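Local coordinates for uncharacterized protein (Corynebacterium glutamicum, PDB 2NSF) that probably catalyses the mycothiol-dependent isomerization of maleylpyruvate, using a bound zinc ion, at residues A[161-166]-A[187-192]. Residues are numbered along the deposited sequence; the frame is centred on the assembly and turned at random.
Sequences RSREVW and RTLAAE. With ZN (zinc ion), chain E; SO4 (sulfate ion), chain B.
Between segments 161-166 and 187-192 the closest CA atoms are those of R163 and L189, 7.8 Å apart, where helix 156-171 of the N-terminal zinc-binding helical domain meets helix 183-199 of the C-terminal domain. This is a contact between helices of the two domains, carried within these segments by three side chains. On the apolar side, CD2 of L189 rests against the aliphatic stem of R163, 3.9 Å from its CG; W159, I167 and V236 also pack on this leucine. Farther along, R163 bends at chi3 (-50°), which turns its guanidinium toward E192, and a salt bridge closes between R163 NH1 and E192 OE1 at 2.9 Å. The two flat groups are twisted 70° apart. NH1 meets OE1 on the syn side, 34° out of the carboxylate plane. OE2 of E192 accepts a hydrogen bond from W159 NE1, also on helix 156-171. The next residue, E164, turns to the zinc with H72 and H168, its OE1 2.1 Å from the metal. The R163 guanidinium also hydrogen-bonds a sulfate, probably from the crystallisation liquor, that T146 and R150 also bind: R163 NH1 reaches O4 at 2.9 Å, while R163 NH2 donates to sulfate O2 at 3.1 Å.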
ATOM      1  N   ARG A 161       1.485  -6.200   1.560  1.00 17.32           N
ATOM      2  CA  ARG A 161       2.855  -5.742   1.354  1.00 17.56           C
ATOM      3  C   ARG A 161       2.986  -5.076  -0.015  1.00 16.53           C
ATOM      4  O   ARG A 161       3.669  -4.060  -0.149  1.00 15.75           O
ATOM      5  CB  ARG A 161       3.839  -6.903   1.474  1.00 15.42           C
ATOM      6  CG  ARG A 161       5.308  -6.480   1.372  1.00 15.80           C
ATOM      7  CD  ARG A 161       5.691  -5.482   2.469  1.00 16.03           C
ATOM      8  NE  ARG A 161       7.128  -5.214   2.468  1.00 16.44           N
ATOM      9  CZ  ARG A 161       7.722  -4.298   3.227  1.00 15.09           C
ATOM     10  NH1 ARG A 161       7.008  -3.547   4.056  1.00 15.13           N
ATOM     11  NH2 ARG A 161       9.037  -4.127   3.152  1.00 16.06           N
ATOM     12  N   SER A 162       2.332  -5.638  -1.025  1.00 16.02           N
ATOM     13  CA  SER A 162       2.387  -5.061  -2.367  1.00 16.11           C
ATOM     14  C   SER A 162       1.881  -3.617  -2.370  1.00 16.46           C
ATOM     15  O   SER A 162       2.478  -2.752  -3.013  1.00 15.67           O
ATOM     16  CB  SER A 162       1.566  -5.905  -3.353  1.00 15.64           C
ATOM     17  OG  SER A 162       2.171  -7.173  -3.572  1.00 16.73           O
ATOM     18  N   ARG A 163       0.778  -3.347  -1.668  1.00 16.41           N
ATOM     19  CA  ARG A 163       0.254  -1.980  -1.614  1.00 16.85           C
ATOM     20  C   ARG A 163       1.326  -1.042  -1.074  1.00 18.40           C
ATOM     21  O   ARG A 163       1.531   0.059  -1.582  1.00 18.05           O
ATOM     22  CB  ARG A 163      -0.962  -1.873  -0.685  1.00 18.37           C
ATOM     23  CG  ARG A 163      -2.193  -2.624  -1.115  1.00 17.55           C
ATOM     24  CD  ARG A 163      -3.357  -2.301  -0.178  1.00 18.53           C
ATOM     25  NE  ARG A 163      -2.983  -2.461   1.228  1.00 19.62           N
ATOM     26  CZ  ARG A 163      -3.831  -2.812   2.189  1.00 21.35           C
ATOM     27  NH1 ARG A 163      -5.109  -3.034   1.896  1.00 20.81           N
ATOM     28  NH2 ARG A 163      -3.401  -2.963   3.436  1.00 18.82           N
ATOM     29  N   GLU A 164       1.996  -1.490  -0.019  1.00 17.32           N
ATOM     30  CA  GLU A 164       3.028  -0.689   0.616  1.00 17.14           C
ATOM     31  C   GLU A 164       4.227  -0.391  -0.270  1.00 16.16           C
ATOM     32  O   GLU A 164       4.578   0.770  -0.472  1.00 15.54           O
ATOM     33  CB  GLU A 164       3.533  -1.382   1.885  1.00 18.37           C
ATOM     34  CG  GLU A 164       2.489  -1.583   2.970  1.00 18.51           C
ATOM     35  CD  GLU A 164       1.951  -0.282   3.527  1.00 20.90           C
ATOM     36  OE1 GLU A 164       2.736   0.673   3.719  1.00 20.32           O
ATOM     37  OE2 GLU A 164       0.735  -0.218   3.799  1.00 22.14           O
ATOM     38  N   VAL A 165       4.864  -1.434  -0.790  1.00 15.15           N
ATOM     39  CA  VAL A 165       6.056  -1.223  -1.599  1.00 15.16           C
ATOM     40  C   VAL A 165       5.839  -0.522  -2.934  1.00 16.34           C
ATOM     41  O   VAL A 165       6.646   0.318  -3.323  1.00 15.43           O
ATOM     42  CB  VAL A 165       6.830  -2.553  -1.829  1.00 16.27           C
ATOM     43  CG1 VAL A 165       7.424  -3.037  -0.508  1.00 16.85           C
ATOM     44  CG2 VAL A 165       5.915  -3.613  -2.415  1.00 16.66           C
ATOM     45  N   TRP A 166       4.756  -0.843  -3.636  1.00 17.05           N
ATOM     46  CA  TRP A 166       4.520  -0.196  -4.920  1.00 17.01           C
ATOM     47  C   TRP A 166       4.126   1.264  -4.779  1.00 16.53           C
ATOM     48  O   TRP A 166       4.511   2.096  -5.603  1.00 16.64           O
ATOM     49  CB  TRP A 166       3.453  -0.946  -5.725  1.00 16.70           C
ATOM     50  CG  TRP A 166       3.956  -2.215  -6.345  1.00 17.21           C
ATOM     51  CD1 TRP A 166       3.687  -3.490  -5.943  1.00 15.94           C
ATOM     52  CD2 TRP A 166       4.820  -2.326  -7.486  1.00 16.94           C
ATOM     53  NE1 TRP A 166       4.327  -4.391  -6.764  1.00 18.32           N
ATOM     54  CE2 TRP A 166       5.030  -3.703  -7.718  1.00 16.85           C
ATOM     55  CE3 TRP A 166       5.439  -1.393  -8.332  1.00 18.73           C
ATOM     56  CZ2 TRP A 166       5.835  -4.175  -8.766  1.00 18.00           C
ATOM     57  CZ3 TRP A 166       6.244  -1.864  -9.379  1.00 18.05           C
ATOM     58  CH2 TRP A 166       6.433  -3.243  -9.583  1.00 17.82           C
ATOM     59  N   ARG A 187      -5.628  -1.959 -10.682  1.00 16.41           N
ATOM     60  CA  ARG A 187      -7.050  -2.287 -10.762  1.00 19.56           C
ATOM     61  C   ARG A 187      -7.581  -2.706  -9.399  1.00 19.58           C
ATOM     62  O   ARG A 187      -8.689  -2.329  -9.012  1.00 18.41           O
ATOM     63  CB  ARG A 187      -7.309  -3.414 -11.767  1.00 21.77           C
ATOM     64  CG  ARG A 187      -7.129  -3.022 -13.226  1.00 27.80           C
ATOM     65  CD  ARG A 187      -7.754  -4.073 -14.144  1.00 29.84           C
ATOM     66  NE  ARG A 187      -7.248  -5.414 -13.865  1.00 30.82           N
ATOM     67  CZ  ARG A 187      -6.249  -5.996 -14.520  1.00 31.62           C
ATOM     68  NH1 ARG A 187      -5.637  -5.362 -15.511  1.00 32.96           N
ATOM     69  NH2 ARG A 187      -5.850  -7.212 -14.175  1.00 31.33           N
ATOM     70  N   THR A 188      -6.790  -3.490  -8.675  1.00 17.34           N
ATOM     71  CA  THR A 188      -7.208  -3.948  -7.356  1.00 18.07           C
ATOM     72  C   THR A 188      -7.274  -2.774  -6.379  1.00 17.19           C
ATOM     73  O   THR A 188      -8.162  -2.721  -5.525  1.00 17.16           O
ATOM     74  CB  THR A 188      -6.254  -5.039  -6.822  1.00 19.52           C
ATOM     75  OG1 THR A 188      -6.176  -6.105  -7.781  1.00 21.31           O
ATOM     76  CG2 THR A 188      -6.781  -5.610  -5.503  1.00 18.67           C
ATOM     77  N   LEU A 189      -6.347  -1.827  -6.509  1.00 16.58           N
ATOM     78  CA  LEU A 189      -6.344  -0.648  -5.645  1.00 17.49           C
ATOM     79  C   LEU A 189      -7.553   0.248  -5.918  1.00 18.19           C
ATOM     80  O   LEU A 189      -8.176   0.767  -4.989  1.00 17.73           O
ATOM     81  CB  LEU A 189      -5.067   0.180  -5.851  1.00 17.35           C
ATOM     82  CG  LEU A 189      -3.766  -0.311  -5.223  1.00 18.74           C
ATOM     83  CD1 LEU A 189      -2.606   0.582  -5.685  1.00 17.12           C
ATOM     84  CD2 LEU A 189      -3.895  -0.283  -3.701  1.00 19.57           C
ATOM     85  N   ALA A 190      -7.882   0.441  -7.190  1.00 17.17           N
ATOM     86  CA  ALA A 190      -9.022   1.285  -7.532  1.00 18.07           C
ATOM     87  C   ALA A 190     -10.292   0.723  -6.903  1.00 17.00           C
ATOM     88  O   ALA A 190     -11.106   1.465  -6.343  1.00 18.20           O
ATOM     89  CB  ALA A 190      -9.179   1.366  -9.043  1.00 16.41           C
ATOM     90  N   ALA A 191     -10.461  -0.591  -7.004  1.00 16.77           N
ATOM     91  CA  ALA A 191     -11.626  -1.261  -6.442  1.00 15.98           C
ATOM     92  C   ALA A 191     -11.613  -1.206  -4.919  1.00 17.56           C
ATOM     93  O   ALA A 191     -12.614  -0.865  -4.293  1.00 17.93           O
ATOM     94  CB  ALA A 191     -11.671  -2.712  -6.906  1.00 16.89           C
ATOM     95  N   GLU A 192     -10.477  -1.543  -4.320  1.00 18.37           N
ATOM     96  CA  GLU A 192     -10.386  -1.553  -2.862  1.00 18.52           C
ATOM     97  C   GLU A 192     -10.627  -0.192  -2.225  1.00 18.07           C
ATOM     98  O   GLU A 192     -11.370  -0.076  -1.250  1.00 18.83           O
ATOM     99  CB  GLU A 192      -9.022  -2.070  -2.408  1.00 19.21           C
ATOM    100  CG  GLU A 192      -8.953  -2.295  -0.908  1.00 21.22           C
ATOM    101  CD  GLU A 192      -7.628  -2.865  -0.463  1.00 21.62           C
ATOM    102  OE1 GLU A 192      -6.668  -2.082  -0.307  1.00 23.52           O
ATOM    103  OE2 GLU A 192      -7.550  -4.098  -0.280  1.00 24.64           O
TER
HETATM  104 ZN    ZN E 404       2.125   2.570   4.466  1.00 26.97          ZN
HETATM  105  S   SO4 B 401      -6.450  -3.315   5.517  1.00 26.12           S
HETATM  106  O1  SO4 B 401      -7.355  -3.998   6.460  1.00 28.76           O
HETATM  107  O2  SO4 B 401      -5.065  -3.416   5.994  1.00 28.96           O
HETATM  108  O3  SO4 B 401      -6.833  -1.900   5.432  1.00 26.46           O
HETATM  109  O4  SO4 B 401      -6.547  -3.947   4.191  1.00 28.60           O
HETATM  110  O   HOH W   1       0.420   1.716   5.538  1.00 20.41           O
HETATM  111  O   HOH W   2       0.349   2.896   2.836  1.00 24.43           O